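Local atomic coordinates of lantibiotic dehydratase (Microbispora corallina, PDB entry 5EHK), a protein that probably dehydrates serine and threonine residues of the NAI-107 lantibiotic precursor peptide in a tRNA-dependent reaction. Residues G434-S446 with F642-E654. Residues are numbered along the deposited sequence; the frame is centred on the assembly and turned at random.
Sequences GLGPPAGYKWPPS and FAQAPNPARLLFE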
# COMPACT_ATOMS: atom_id res chain seq x y z
N GLY A 434 -22.34 7.31 -8.03
CA GLY A 434 -21.91 5.95 -7.80
C GLY A 434 -20.56 5.77 -7.13
O GLY A 434 -20.15 6.56 -6.26
N LEU A 435 -19.90 4.68 -7.50
CA LEU A 435 -18.58 4.32 -7.02
C LEU A 435 -17.55 5.09 -7.85
O LEU A 435 -16.45 5.39 -7.39
CB LEU A 435 -18.37 2.83 -7.25
CG LEU A 435 -18.28 1.82 -6.10
CD1 LEU A 435 -19.22 2.16 -4.98
CD2 LEU A 435 -18.56 0.42 -6.62
N GLY A 436 -17.94 5.45 -9.07
CA GLY A 436 -17.00 6.00 -10.03
C GLY A 436 -16.30 4.84 -10.71
O GLY A 436 -16.57 3.67 -10.41
N PRO A 437 -15.40 5.13 -11.65
CA PRO A 437 -14.64 4.09 -12.34
C PRO A 437 -13.64 3.44 -11.40
O PRO A 437 -13.21 4.07 -10.44
CB PRO A 437 -13.92 4.87 -13.42
CG PRO A 437 -13.74 6.20 -12.85
CD PRO A 437 -14.97 6.48 -12.05
N PRO A 438 -13.29 2.18 -11.65
CA PRO A 438 -12.35 1.48 -10.76
C PRO A 438 -10.95 2.05 -10.93
O PRO A 438 -10.64 2.64 -11.98
CB PRO A 438 -12.39 0.03 -11.29
CG PRO A 438 -13.58 -0.05 -12.13
CD PRO A 438 -13.75 1.31 -12.73
N ALA A 439 -10.11 1.86 -9.91
CA ALA A 439 -8.75 2.36 -9.95
C ALA A 439 -8.09 2.00 -11.28
O ALA A 439 -8.16 0.86 -11.75
CB ALA A 439 -7.96 1.80 -8.79
N GLY A 440 -7.53 3.01 -11.92
CA GLY A 440 -6.71 2.76 -13.08
C GLY A 440 -7.41 3.04 -14.38
O GLY A 440 -6.76 3.12 -15.41
N TYR A 441 -8.73 3.18 -14.37
CA TYR A 441 -9.42 3.43 -15.62
C TYR A 441 -9.01 4.79 -16.18
O TYR A 441 -8.93 5.78 -15.46
CB TYR A 441 -10.94 3.32 -15.44
CG TYR A 441 -11.51 1.90 -15.53
CD1 TYR A 441 -12.63 1.64 -16.30
CD2 TYR A 441 -10.94 0.84 -14.82
CE1 TYR A 441 -13.16 0.37 -16.38
CE2 TYR A 441 -11.47 -0.44 -14.89
CZ TYR A 441 -12.59 -0.66 -15.69
OH TYR A 441 -13.16 -1.89 -15.78
N LYS A 442 -8.69 4.83 -17.47
CA LYS A 442 -8.07 5.99 -18.06
C LYS A 442 -9.07 7.01 -18.65
O LYS A 442 -8.72 8.18 -18.85
CB LYS A 442 -7.01 5.55 -19.11
CG LYS A 442 -5.79 4.76 -18.51
CD LYS A 442 -4.83 4.15 -19.58
CE LYS A 442 -3.46 4.85 -19.70
NZ LYS A 442 -2.45 4.43 -18.67
N TRP A 443 -10.31 6.59 -18.91
CA TRP A 443 -11.19 7.41 -19.76
C TRP A 443 -12.65 7.56 -19.31
O TRP A 443 -13.52 6.81 -19.76
CB TRP A 443 -11.16 6.89 -21.22
CG TRP A 443 -9.75 6.82 -21.75
CD1 TRP A 443 -8.95 5.69 -21.89
CD2 TRP A 443 -8.93 7.93 -22.16
NE1 TRP A 443 -7.71 6.05 -22.38
CE2 TRP A 443 -7.67 7.41 -22.55
CE3 TRP A 443 -9.14 9.31 -22.25
CZ2 TRP A 443 -6.65 8.23 -23.02
CZ3 TRP A 443 -8.12 10.11 -22.71
CH2 TRP A 443 -6.89 9.57 -23.09
N PRO A 444 -12.92 8.54 -18.44
CA PRO A 444 -12.02 9.51 -17.79
C PRO A 444 -11.21 8.92 -16.67
O PRO A 444 -11.58 7.89 -16.12
CB PRO A 444 -12.98 10.54 -17.18
CG PRO A 444 -14.24 9.77 -16.95
CD PRO A 444 -14.33 8.82 -18.12
N PRO A 445 -10.09 9.55 -16.33
CA PRO A 445 -9.28 8.95 -15.28
C PRO A 445 -10.00 8.87 -13.94
O PRO A 445 -10.65 9.79 -13.47
CB PRO A 445 -8.01 9.82 -15.23
CG PRO A 445 -8.19 10.88 -16.20
CD PRO A 445 -9.39 10.63 -17.04
N SER A 446 -9.90 7.70 -13.34
CA SER A 446 -10.49 7.41 -12.06
C SER A 446 -9.75 8.16 -10.97
O SER A 446 -8.55 8.36 -11.06
CB SER A 446 -10.39 5.90 -11.82
OG SER A 446 -10.66 5.55 -10.48
N PHE A 642 -7.97 -1.51 -21.72
CA PHE A 642 -7.23 -0.76 -20.72
C PHE A 642 -6.74 0.57 -21.27
O PHE A 642 -6.95 1.64 -20.68
CB PHE A 642 -6.07 -1.63 -20.22
CG PHE A 642 -5.10 -0.93 -19.31
CD1 PHE A 642 -5.42 -0.72 -17.97
CD2 PHE A 642 -3.86 -0.52 -19.79
CE1 PHE A 642 -4.50 -0.10 -17.11
CE2 PHE A 642 -2.93 0.10 -18.94
CZ PHE A 642 -3.26 0.31 -17.60
N ALA A 643 -6.11 0.52 -22.43
CA ALA A 643 -5.48 1.70 -22.98
C ALA A 643 -6.36 2.49 -23.92
O ALA A 643 -6.11 3.65 -24.14
CB ALA A 643 -4.18 1.32 -23.69
N GLN A 644 -7.37 1.87 -24.50
CA GLN A 644 -8.04 2.48 -25.63
C GLN A 644 -9.53 2.64 -25.47
O GLN A 644 -10.16 3.16 -26.39
CB GLN A 644 -7.83 1.66 -26.89
CG GLN A 644 -6.41 1.37 -27.22
CD GLN A 644 -5.63 2.63 -27.52
OE1 GLN A 644 -6.18 3.63 -28.02
NE2 GLN A 644 -4.33 2.59 -27.21
N ALA A 645 -10.12 2.12 -24.39
CA ALA A 645 -11.59 2.11 -24.32
C ALA A 645 -12.23 3.09 -23.36
O ALA A 645 -11.78 3.23 -22.22
CB ALA A 645 -12.11 0.71 -24.03
N PRO A 646 -13.31 3.73 -23.81
CA PRO A 646 -14.15 4.50 -22.88
C PRO A 646 -14.55 3.62 -21.70
O PRO A 646 -14.78 2.42 -21.90
CB PRO A 646 -15.37 4.91 -23.74
CG PRO A 646 -15.32 4.05 -24.95
CD PRO A 646 -13.85 3.74 -25.18
N ASN A 647 -14.61 4.20 -20.49
CA ASN A 647 -14.86 3.41 -19.28
C ASN A 647 -16.03 2.40 -19.32
O ASN A 647 -15.85 1.25 -18.92
CB ASN A 647 -14.95 4.29 -18.03
CG ASN A 647 -13.62 4.91 -17.67
OD1 ASN A 647 -12.57 4.49 -18.16
ND2 ASN A 647 -13.66 5.92 -16.80
N PRO A 648 -17.20 2.81 -19.80
CA PRO A 648 -18.27 1.82 -19.75
C PRO A 648 -17.96 0.60 -20.60
O PRO A 648 -18.26 -0.54 -20.20
CB PRO A 648 -19.48 2.58 -20.33
CG PRO A 648 -19.16 4.02 -20.09
CD PRO A 648 -17.68 4.13 -20.24
N ALA A 649 -17.34 0.84 -21.75
CA ALA A 649 -16.94 -0.22 -22.65
C ALA A 649 -15.97 -1.13 -21.93
O ALA A 649 -16.11 -2.36 -21.97
CB ALA A 649 -16.27 0.36 -23.90
N ARG A 650 -14.98 -0.53 -21.27
CA ARG A 650 -14.00 -1.33 -20.56
C ARG A 650 -14.65 -2.10 -19.39
O ARG A 650 -14.24 -3.23 -19.08
CB ARG A 650 -12.83 -0.49 -20.07
CG ARG A 650 -11.91 -1.31 -19.18
CD ARG A 650 -10.68 -0.61 -18.70
NE ARG A 650 -10.00 -1.50 -17.78
CZ ARG A 650 -8.98 -1.18 -17.01
NH1 ARG A 650 -8.49 0.05 -17.01
NH2 ARG A 650 -8.48 -2.10 -16.21
N LEU A 651 -15.66 -1.51 -18.75
CA LEU A 651 -16.32 -2.19 -17.65
C LEU A 651 -17.07 -3.41 -18.20
O LEU A 651 -17.05 -4.49 -17.60
CB LEU A 651 -17.25 -1.25 -16.85
CG LEU A 651 -17.93 -1.85 -15.61
CD1 LEU A 651 -16.92 -2.35 -14.62
CD2 LEU A 651 -18.86 -0.90 -14.89
N LEU A 652 -17.70 -3.23 -19.37
CA LEU A 652 -18.43 -4.32 -20.00
C LEU A 652 -17.47 -5.45 -20.31
O LEU A 652 -17.74 -6.62 -20.04
CB LEU A 652 -19.14 -3.85 -21.26
CG LEU A 652 -20.32 -2.90 -21.05
CD1 LEU A 652 -20.71 -2.24 -22.37
CD2 LEU A 652 -21.53 -3.62 -20.36
N PHE A 653 -16.33 -5.09 -20.88
CA PHE A 653 -15.34 -6.09 -21.18
C PHE A 653 -14.94 -6.87 -19.93
O PHE A 653 -14.99 -8.08 -19.91
CB PHE A 653 -14.12 -5.48 -21.85
CG PHE A 653 -12.92 -6.35 -21.80
CD1 PHE A 653 -12.87 -7.50 -22.57
CD2 PHE A 653 -11.84 -6.02 -20.99
CE1 PHE A 653 -11.75 -8.32 -22.54
CE2 PHE A 653 -10.72 -6.83 -20.94
CZ PHE A 653 -10.66 -7.99 -21.73
N GLU A 654 -14.59 -6.17 -18.86
CA GLU A 654 -14.05 -6.88 -17.69
C GLU A 654 -15.13 -7.68 -16.96
O GLU A 654 -14.86 -8.74 -16.45
CB GLU A 654 -13.29 -5.93 -16.74
CG GLU A 654 -12.10 -5.23 -17.44
CD GLU A 654 -11.16 -4.47 -16.49
OE1 GLU A 654 -11.64 -4.01 -15.42
OE2 GLU A 654 -9.95 -4.31 -16.82
O HOH W 1 -8.95 2.11 -18.70
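W443 and P646, their CA atoms 5.2 Å apart, bring a proline-rich loop, 434-446, against the N-terminal end of helix 647-656; the loop itself is folded by a type II beta turn from P438 to Y441 and by a cis peptide before P444. Both segments belong to the N-terminal lantibiotic dehydratase family region, and the contact is structural packing of loop on helix start. P646 is the N-cap residue, and N647, in the first turn of the helix, faces the loop. Its side-chain amide grips the loop backbone with both ends: N647 ND2 gives a hydrogen bond of 2.9 Å to P444 O, in the carbonyl plane and on a lone pair, while N647 OD1 accepts from W443 N at 3.2 Å.

One turn further along, the guanidinium of R650 lies flat on the Y441 ring, planes 6° apart and CZ 3.8 Å from the ring centroid, a cation-pi stack; P438 CD sits over the opposite face. The fully extended R650 chain, with CG anti to its backbone N (chi1 173°), carries CD over the guanidinium's face of the ring, a CH-pi contact, before R650 NH2 reaches E654 OE2 in a salt bridge of 2.7 Å. E654 thus holds both partners of the stack, since E654 OE1 accepts from Y441 OH at 2.6 Å, met from above the carboxylate plane. At the other end of the guanidinium, a single water accepts from R650 NH1 and K442 N and donates to F642 O, 2.9 Å from the water oxygen.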